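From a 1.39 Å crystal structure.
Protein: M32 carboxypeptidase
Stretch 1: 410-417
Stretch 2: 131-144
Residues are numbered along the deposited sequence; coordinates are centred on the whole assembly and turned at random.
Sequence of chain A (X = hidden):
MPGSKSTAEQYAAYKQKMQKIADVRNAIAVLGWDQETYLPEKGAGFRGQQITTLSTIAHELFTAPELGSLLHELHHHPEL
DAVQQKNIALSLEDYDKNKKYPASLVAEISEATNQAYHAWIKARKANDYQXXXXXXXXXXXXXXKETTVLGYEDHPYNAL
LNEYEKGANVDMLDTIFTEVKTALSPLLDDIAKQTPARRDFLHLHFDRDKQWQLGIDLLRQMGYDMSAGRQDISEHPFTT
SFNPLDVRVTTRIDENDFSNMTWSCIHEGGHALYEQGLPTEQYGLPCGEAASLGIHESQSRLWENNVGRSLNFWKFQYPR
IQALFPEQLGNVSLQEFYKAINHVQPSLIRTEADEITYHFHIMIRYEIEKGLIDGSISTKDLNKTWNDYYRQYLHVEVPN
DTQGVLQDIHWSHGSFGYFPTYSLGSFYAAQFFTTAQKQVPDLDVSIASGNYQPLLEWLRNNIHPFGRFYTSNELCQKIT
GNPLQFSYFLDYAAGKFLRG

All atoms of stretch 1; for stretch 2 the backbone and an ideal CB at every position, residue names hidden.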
ATOM      1  N   HIS A 410       9.954  -0.015  -8.482  1.00 20.04           N
ATOM      2  CA  HIS A 410      10.400  -0.291  -7.119  1.00 17.11           C
ATOM      3  C   HIS A 410      11.885  -0.624  -7.066  1.00 20.47           C
ATOM      4  O   HIS A 410      12.623  -0.080  -6.233  1.00 22.37           O
ATOM      5  CB  HIS A 410       9.543  -1.399  -6.492  1.00 16.90           C
ATOM      6  CG  HIS A 410       8.090  -1.042  -6.382  1.00 18.78           C
ATOM      7  ND1 HIS A 410       7.323  -0.689  -7.472  1.00 21.01           N
ATOM      8  CD2 HIS A 410       7.265  -0.981  -5.309  1.00 19.49           C
ATOM      9  CE1 HIS A 410       6.091  -0.425  -7.077  1.00 19.42           C
ATOM     10  NE2 HIS A 410       6.029  -0.595  -5.767  1.00 20.07           N
ATOM     11  N   TRP A 411      12.349  -1.486  -7.974  1.00 16.21           N
ATOM     12  CA  TRP A 411      13.727  -1.952  -7.919  1.00 21.46           C
ATOM     13  C   TRP A 411      14.706  -0.815  -8.167  1.00 22.47           C
ATOM     14  O   TRP A 411      15.762  -0.753  -7.527  1.00 23.42           O
ATOM     15  CB  TRP A 411      13.943  -3.087  -8.919  1.00 19.72           C
ATOM     16  CG  TRP A 411      13.203  -4.346  -8.540  1.00 22.51           C
ATOM     17  CD1 TRP A 411      12.684  -4.654  -7.317  1.00 17.46           C
ATOM     18  CD2 TRP A 411      12.929  -5.461  -9.383  1.00 20.99           C
ATOM     19  NE1 TRP A 411      12.080  -5.891  -7.349  1.00 18.32           N
ATOM     20  CE2 TRP A 411      12.229  -6.413  -8.606  1.00 21.93           C
ATOM     21  CE3 TRP A 411      13.202  -5.753 -10.721  1.00 19.02           C
ATOM     22  CZ2 TRP A 411      11.806  -7.632  -9.127  1.00 22.13           C
ATOM     23  CZ3 TRP A 411      12.779  -6.964 -11.234  1.00 21.37           C
ATOM     24  CH2 TRP A 411      12.085  -7.881 -10.442  1.00 18.86           C
ATOM     25  N   SER A 412      14.370   0.103  -9.082  1.00 21.24           N
ATOM     26  CA  SER A 412      15.248   1.250  -9.317  1.00 20.20           C
ATOM     27  C   SER A 412      15.358   2.144  -8.090  1.00 25.33           C
ATOM     28  O   SER A 412      16.348   2.876  -7.953  1.00 24.05           O
ATOM     29  CB  SER A 412      14.792   2.048 -10.546  1.00 20.90           C
ATOM     30  OG  SER A 412      13.648   2.834 -10.278  1.00 22.88           O
ATOM     31  N   HIS A 413      14.378   2.090  -7.191  1.00 23.18           N
ATOM     32  CA  HIS A 413      14.410   2.859  -5.957  1.00 21.60           C
ATOM     33  C   HIS A 413      15.139   2.135  -4.843  1.00 19.86           C
ATOM     34  O   HIS A 413      15.310   2.715  -3.760  1.00 21.50           O
ATOM     35  CB  HIS A 413      12.991   3.101  -5.449  1.00 18.69           C
ATOM     36  CG  HIS A 413      12.246   4.170  -6.179  1.00 21.75           C
ATOM     37  ND1 HIS A 413      10.881   4.328  -6.050  1.00 22.08           N
ATOM     38  CD2 HIS A 413      12.663   5.160  -7.007  1.00 22.13           C
ATOM     39  CE1 HIS A 413      10.488   5.354  -6.784  1.00 25.37           C
ATOM     40  NE2 HIS A 413      11.548   5.875  -7.374  1.00 22.11           N
ATOM     41  N   GLY A 414      15.535   0.886  -5.070  1.00 22.43           N
ATOM     42  CA  GLY A 414      16.116   0.061  -4.036  1.00 21.62           C
ATOM     43  C   GLY A 414      15.105  -0.579  -3.116  1.00 19.59           C
ATOM     44  O   GLY A 414      15.482  -1.066  -2.049  1.00 17.85           O
ATOM     45  N   SER A 415      13.826  -0.599  -3.508  1.00 17.43           N
ATOM     46  CA  SER A 415      12.754  -1.088  -2.643  1.00 16.41           C
ATOM     47  C   SER A 415      12.555  -2.581  -2.887  1.00 17.11           C
ATOM     48  O   SER A 415      11.699  -3.015  -3.660  1.00 21.68           O
ATOM     49  CB  SER A 415      11.472  -0.281  -2.822  1.00 20.05           C
ATOM     50  OG  SER A 415      11.728   1.116  -2.929  1.00 20.55           O
ATOM     51  N   PHE A 416      13.396  -3.369  -2.223  1.00 16.39           N
ATOM     52  CA  PHE A 416      13.321  -4.824  -2.227  1.00 17.75           C
ATOM     53  C   PHE A 416      12.674  -5.269  -0.922  1.00 16.93           C
ATOM     54  O   PHE A 416      13.036  -4.789   0.157  1.00 17.38           O
ATOM     55  CB  PHE A 416      14.726  -5.431  -2.368  1.00 17.95           C
ATOM     56  CG  PHE A 416      15.267  -5.381  -3.777  1.00 17.19           C
ATOM     57  CD1 PHE A 416      15.693  -4.183  -4.331  1.00 22.29           C
ATOM     58  CD2 PHE A 416      15.313  -6.531  -4.558  1.00 21.24           C
ATOM     59  CE1 PHE A 416      16.188  -4.135  -5.624  1.00 27.22           C
ATOM     60  CE2 PHE A 416      15.806  -6.489  -5.851  1.00 24.77           C
ATOM     61  CZ  PHE A 416      16.233  -5.293  -6.386  1.00 22.99           C
ATOM     62  N   GLY A 417      11.743  -6.218  -1.022  1.00 16.48           N
ATOM     63  CA  GLY A 417      10.938  -6.625   0.102  1.00 18.82           C
ATOM     64  C   GLY A 417       9.645  -5.850   0.252  1.00 16.89           C
ATOM     65  O   GLY A 417       8.919  -6.076   1.229  1.00 17.82           O
ATOM     66  N   UNK A 131      19.482  -2.508 -21.112  1.00 34.80           N
ATOM     67  CA  UNK A 131      19.944  -1.169 -20.758  1.00 33.49           C
ATOM     68  C   UNK A 131      19.945  -0.990 -19.246  1.00 42.25           C
ATOM     69  O   UNK A 131      20.859  -0.383 -18.673  1.00 43.17           O
ATOM     70  CB  UNK A 131      19.067  -0.103 -21.419  1.00 33.49           C
ATOM     71  N   UNK A 132      18.919  -1.520 -18.576  1.00 37.97           N
ATOM     72  CA  UNK A 132      18.789  -1.421 -17.129  1.00 33.63           C
ATOM     73  C   UNK A 132      19.649  -2.440 -16.399  1.00 26.71           C
ATOM     74  O   UNK A 132      19.961  -2.239 -15.221  1.00 28.42           O
ATOM     75  CB  UNK A 132      17.325  -1.597 -16.723  1.00 33.63           C
ATOM     76  N   UNK A 133      20.049  -3.515 -17.077  1.00 29.45           N
ATOM     77  CA  UNK A 133      20.633  -4.658 -16.377  1.00 25.24           C
ATOM     78  C   UNK A 133      21.872  -4.341 -15.539  1.00 34.84           C
ATOM     79  O   UNK A 133      21.962  -4.864 -14.414  1.00 33.10           O
ATOM     80  CB  UNK A 133      20.995  -5.736 -17.401  1.00 25.24           C
ATOM     81  N   UNK A 134      22.862  -3.572 -16.010  1.00 34.49           N
ATOM     82  CA  UNK A 134      24.034  -3.313 -15.147  1.00 34.28           C
ATOM     83  C   UNK A 134      23.697  -2.582 -13.854  1.00 28.79           C
ATOM     84  O   UNK A 134      24.192  -2.961 -12.777  1.00 29.85           O
ATOM     85  CB  UNK A 134      25.071  -2.495 -15.919  1.00 34.28           C
ATOM     86  N   UNK A 135      22.868  -1.536 -13.935  1.00 26.04           N
ATOM     87  CA  UNK A 135      22.449  -0.825 -12.728  1.00 22.61           C
ATOM     88  C   UNK A 135      21.711  -1.754 -11.771  1.00 31.05           C
ATOM     89  O   UNK A 135      21.931  -1.707 -10.552  1.00 33.56           O
ATOM     90  CB  UNK A 135      21.560   0.366 -13.092  1.00 22.61           C
ATOM     91  N   UNK A 136      20.852  -2.628 -12.305  1.00 26.94           N
ATOM     92  CA  UNK A 136      20.127  -3.557 -11.443  1.00 26.83           C
ATOM     93  C   UNK A 136      21.068  -4.576 -10.808  1.00 26.26           C
ATOM     94  O   UNK A 136      20.880  -4.968  -9.652  1.00 25.11           O
ATOM     95  CB  UNK A 136      19.036  -4.276 -12.238  1.00 26.83           C
ATOM     96  N   UNK A 137      22.088  -5.018 -11.545  1.00 26.29           N
ATOM     97  CA  UNK A 137      23.069  -5.937 -10.977  1.00 24.82           C
ATOM     98  C   UNK A 137      23.817  -5.290  -9.815  1.00 24.75           C
ATOM     99  O   UNK A 137      24.017  -5.919  -8.765  1.00 26.47           O
ATOM    100  CB  UNK A 137      24.058  -6.392 -12.052  1.00 24.82           C
ATOM    101  N   UNK A 138      24.231  -4.032  -9.992  1.00 26.57           N
ATOM    102  CA  UNK A 138      24.871  -3.282  -8.909  1.00 29.51           C
ATOM    103  C   UNK A 138      23.943  -3.154  -7.698  1.00 26.95           C
ATOM    104  O   UNK A 138      24.351  -3.405  -6.551  1.00 29.25           O
ATOM    105  CB  UNK A 138      25.286  -1.894  -9.400  1.00 29.51           C
ATOM    106  N   UNK A 139      22.684  -2.774  -7.945  1.00 26.21           N
ATOM    107  CA  UNK A 139      21.697  -2.655  -6.874  1.00 24.71           C
ATOM    108  C   UNK A 139      21.559  -3.959  -6.099  1.00 20.88           C
ATOM    109  O   UNK A 139      21.560  -3.965  -4.862  1.00 24.37           O
ATOM    110  CB  UNK A 139      20.340  -2.241  -7.446  1.00 24.71           C
ATOM    111  N   UNK A 140      21.441  -5.082  -6.813  1.00 20.81           N
ATOM    112  CA  UNK A 140      21.248  -6.371  -6.159  1.00 20.82           C
ATOM    113  C   UNK A 140      22.462  -6.738  -5.309  1.00 23.80           C
ATOM    114  O   UNK A 140      22.320  -7.250  -4.190  1.00 22.71           O
ATOM    115  CB  UNK A 140      20.981  -7.461  -7.199  1.00 20.82           C
ATOM    116  N   UNK A 141      23.674  -6.511  -5.838  1.00 25.81           N
ATOM    117  CA  UNK A 141      24.879  -6.765  -5.051  1.00 27.28           C
ATOM    118  C   UNK A 141      24.856  -5.978  -3.743  1.00 24.15           C
ATOM    119  O   UNK A 141      25.128  -6.522  -2.658  1.00 23.44           O
ATOM    120  CB  UNK A 141      26.128  -6.406  -5.859  1.00 27.28           C
ATOM    121  N   UNK A 142      24.519  -4.688  -3.831  1.00 22.06           N
ATOM    122  CA  UNK A 142      24.500  -3.866  -2.625  1.00 25.04           C
ATOM    123  C   UNK A 142      23.410  -4.324  -1.660  1.00 26.99           C
ATOM    124  O   UNK A 142      23.597  -4.295  -0.436  1.00 23.41           O
ATOM    125  CB  UNK A 142      24.294  -2.394  -2.989  1.00 25.04           C
ATOM    126  N   UNK A 143      22.286  -4.801  -2.193  1.00 23.71           N
ATOM    127  CA  UNK A 143      21.200  -5.249  -1.326  1.00 26.10           C
ATOM    128  C   UNK A 143      21.591  -6.510  -0.569  1.00 22.24           C
ATOM    129  O   UNK A 143      21.212  -6.691   0.595  1.00 19.86           O
ATOM    130  CB  UNK A 143      19.931  -5.499  -2.144  1.00 26.10           C
ATOM    131  N   UNK A 144      22.358  -7.398  -1.209  1.00 22.79           N
ATOM    132  CA  UNK A 144      22.846  -8.571  -0.489  1.00 22.89           C
ATOM    133  C   UNK A 144      23.814  -8.174   0.626  1.00 19.99           C
ATOM    134  O   UNK A 144      23.708  -8.670   1.766  1.00 21.14           O
ATOM    135  CB  UNK A 144      23.528  -9.540  -1.457  1.00 22.89           C
TER

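Helical phi/psi values run through 131-144. CA-to-CB points toward stretch 1 at 132, 139 and 143 and sideways at 136 and 140; the rest are out of reach.

Position 131 has no atom of stretch 1 within 5.5 Å of its ideal CB, so the contact barely constrains it; it is Val 131.

Position 132 points toward stretch 1 from a distance. The ideal CB at 132 is about 7.6 Å from Ser 412 CB, so only a long side chain, such as an aromatic ring, methionine or another extended chain, could touch it. It is Phe 132 (chi1 t), whose CZ comes within 4.0 Å of Ser 412 CB.

Positions 133, 134 and 135 could hold many residues. The N atoms of 134 and 135 lack bonds to the preceding turn, so proline, which has no amide hydrogen, forgoes no such bond at 134. They are Glu 133, Pro 134 and Ala 135.

Position 136 points sideways, with its CA 7.2 Å from the CA of Ser 412. The nearby side chains of Trp 411 and Phe 416 favour a branched or flexible apolar residue able to bend inward. It is Leu 136 (t, p): CD1 lies 3.9 Å from Trp 411 CB and 4.2 Å from Phe 416 CZ, at the edge of the phenylalanine ring.

Positions 137 and 138 are Ala 137 and Arg 138.

Position 139 points toward stretch 1, its ideal CB 4.8 Å from Trp 411 O and 4.9 Å from Phe 416 CE1. Gly 414 leaves space beside it, so a slender, mainly apolar chain would suit. It is Met 139 (t, p, p). CG packs 3.7 Å from Phe 416 CE1, while SD is 3.8 Å from Gly 414 CA.

Position 140 points sideways, its ideal CB 5.3 Å from Phe 416 CZ, which suits a modest aliphatic group. It is Val 140, whose CG2 reaches CZ of Phe 416 at 4.1 Å.

Positions 141 and 142 are Glu 141 and Leu 142.

Position 143 points toward stretch 1, with its ideal CB 4.9 Å from Phe 416 CG. To one side of the ring, 6.3 Å from the ideal CB at 143, lies Gly 414 O, inviting a long chain with an apolar stem and a donor at its tip; lysine or arginine would qualify. It is Lys 143: CG lies 4.0 Å from Phe 416 CD1, and NZ donates a 2.7 Å hydrogen bond to Gly 414 O. NZ also donates to a water (3.0 Å to its O), which donates to Phe 416 O (2.6 Å from the water O).

Position 144 is Arg 144.

Stretch 2 (131-144) VFEPALARMVELKR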
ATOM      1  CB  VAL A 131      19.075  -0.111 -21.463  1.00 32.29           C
ATOM      2  CG1 VAL A 131      19.345   1.267 -20.895  1.00 30.78           C
ATOM      3  CG2 VAL A 131      19.322  -0.133 -22.962  1.00 34.24           C
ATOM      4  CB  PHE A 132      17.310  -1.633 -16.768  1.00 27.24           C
ATOM      5  CG  PHE A 132      16.975  -1.422 -15.309  1.00 30.14           C
ATOM      6  CD1 PHE A 132      17.307  -0.245 -14.662  1.00 27.31           C
ATOM      7  CD2 PHE A 132      16.283  -2.398 -14.600  1.00 31.82           C
ATOM      8  CE1 PHE A 132      16.976  -0.049 -13.322  1.00 23.12           C
ATOM      9  CE2 PHE A 132      15.956  -2.210 -13.264  1.00 31.32           C
ATOM     10  CZ  PHE A 132      16.301  -1.033 -12.626  1.00 27.56           C
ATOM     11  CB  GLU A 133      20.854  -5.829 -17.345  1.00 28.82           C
ATOM     12  CG  GLU A 133      21.227  -7.120 -16.666  1.00 27.54           C
ATOM     13  CD  GLU A 133      22.693  -7.163 -16.258  1.00 37.61           C
ATOM     14  OE1 GLU A 133      23.512  -6.451 -16.873  1.00 41.13           O
ATOM     15  OE2 GLU A 133      23.025  -7.876 -15.294  1.00 38.72           O
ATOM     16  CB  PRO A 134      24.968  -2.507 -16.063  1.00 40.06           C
ATOM     17  CG  PRO A 134      24.583  -2.919 -17.443  1.00 39.66           C
ATOM     18  CD  PRO A 134      23.088  -3.099 -17.387  1.00 43.91           C
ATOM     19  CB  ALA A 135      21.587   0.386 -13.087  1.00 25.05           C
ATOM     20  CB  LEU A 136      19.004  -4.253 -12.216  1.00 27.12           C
ATOM     21  CG  LEU A 136      18.098  -5.125 -11.339  1.00 26.20           C
ATOM     22  CD1 LEU A 136      17.346  -4.262 -10.328  1.00 22.47           C
ATOM     23  CD2 LEU A 136      17.126  -5.964 -12.174  1.00 19.28           C
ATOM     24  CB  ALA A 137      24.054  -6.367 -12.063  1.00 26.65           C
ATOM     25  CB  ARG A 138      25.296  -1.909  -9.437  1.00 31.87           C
ATOM     26  CG  ARG A 138      25.870  -0.950  -8.404  1.00 31.89           C
ATOM     27  CD  ARG A 138      27.043  -1.543  -7.654  1.00 34.71           C
ATOM     28  NE  ARG A 138      27.755  -0.509  -6.904  1.00 37.64           N
ATOM     29  CZ  ARG A 138      28.743  -0.748  -6.047  1.00 37.29           C
ATOM     30  NH1 ARG A 138      29.143  -1.991  -5.818  1.00 37.89           N
ATOM     31  NH2 ARG A 138      29.326   0.260  -5.412  1.00 35.50           N
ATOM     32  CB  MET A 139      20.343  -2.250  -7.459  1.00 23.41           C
ATOM     33  CG  MET A 139      19.232  -2.102  -6.414  1.00 25.17           C
ATOM     34  SD  MET A 139      19.580  -0.787  -5.221  1.00 25.97           S
ATOM     35  CE  MET A 139      19.295   0.650  -6.236  1.00 24.02           C
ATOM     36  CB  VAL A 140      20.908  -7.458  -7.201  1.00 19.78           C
ATOM     37  CG1 VAL A 140      20.992  -8.859  -6.588  1.00 24.05           C
ATOM     38  CG2 VAL A 140      19.524  -7.213  -7.772  1.00 22.95           C
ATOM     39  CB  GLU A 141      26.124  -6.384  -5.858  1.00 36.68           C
ATOM     40  CG  GLU A 141      26.328  -7.160  -7.145  1.00 41.59           C
ATOM     41  CD  GLU A 141      27.709  -6.942  -7.745  1.00 48.24           C
ATOM     42  OE1 GLU A 141      28.440  -6.049  -7.259  1.00 49.95           O
ATOM     43  OE2 GLU A 141      28.059  -7.661  -8.708  1.00 51.29           O
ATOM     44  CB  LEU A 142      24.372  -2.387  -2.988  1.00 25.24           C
ATOM     45  CG  LEU A 142      25.644  -1.792  -3.612  1.00 24.58           C
ATOM     46  CD1 LEU A 142      25.426  -0.369  -4.106  1.00 26.99           C
ATOM     47  CD2 LEU A 142      26.777  -1.842  -2.602  1.00 28.57           C
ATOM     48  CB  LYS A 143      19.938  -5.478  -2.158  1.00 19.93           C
ATOM     49  CG  LYS A 143      19.240  -4.203  -2.554  1.00 21.67           C
ATOM     50  CD  LYS A 143      18.467  -3.630  -1.368  1.00 22.72           C
ATOM     51  CE  LYS A 143      18.417  -2.124  -1.399  1.00 23.41           C
ATOM     52  NZ  LYS A 143      17.489  -1.678  -0.328  1.00 19.98           N
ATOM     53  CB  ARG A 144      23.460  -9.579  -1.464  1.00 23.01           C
ATOM     54  CG  ARG A 144      22.515  -9.889  -2.638  1.00 26.18           C
ATOM     55  CD  ARG A 144      23.101 -10.912  -3.585  1.00 25.28           C
ATOM     56  NE  ARG A 144      23.452 -12.133  -2.878  1.00 23.58           N
ATOM     57  CZ  ARG A 144      24.209 -13.095  -3.388  1.00 27.99           C
ATOM     58  NH1 ARG A 144      24.689 -12.977  -4.618  1.00 35.15           N
ATOM     59  NH2 ARG A 144      24.478 -14.172  -2.668  1.00 29.67           N
TER
HETATM   60  O   HOH W   1      15.136  -3.305   0.442  1.00 27.86           O
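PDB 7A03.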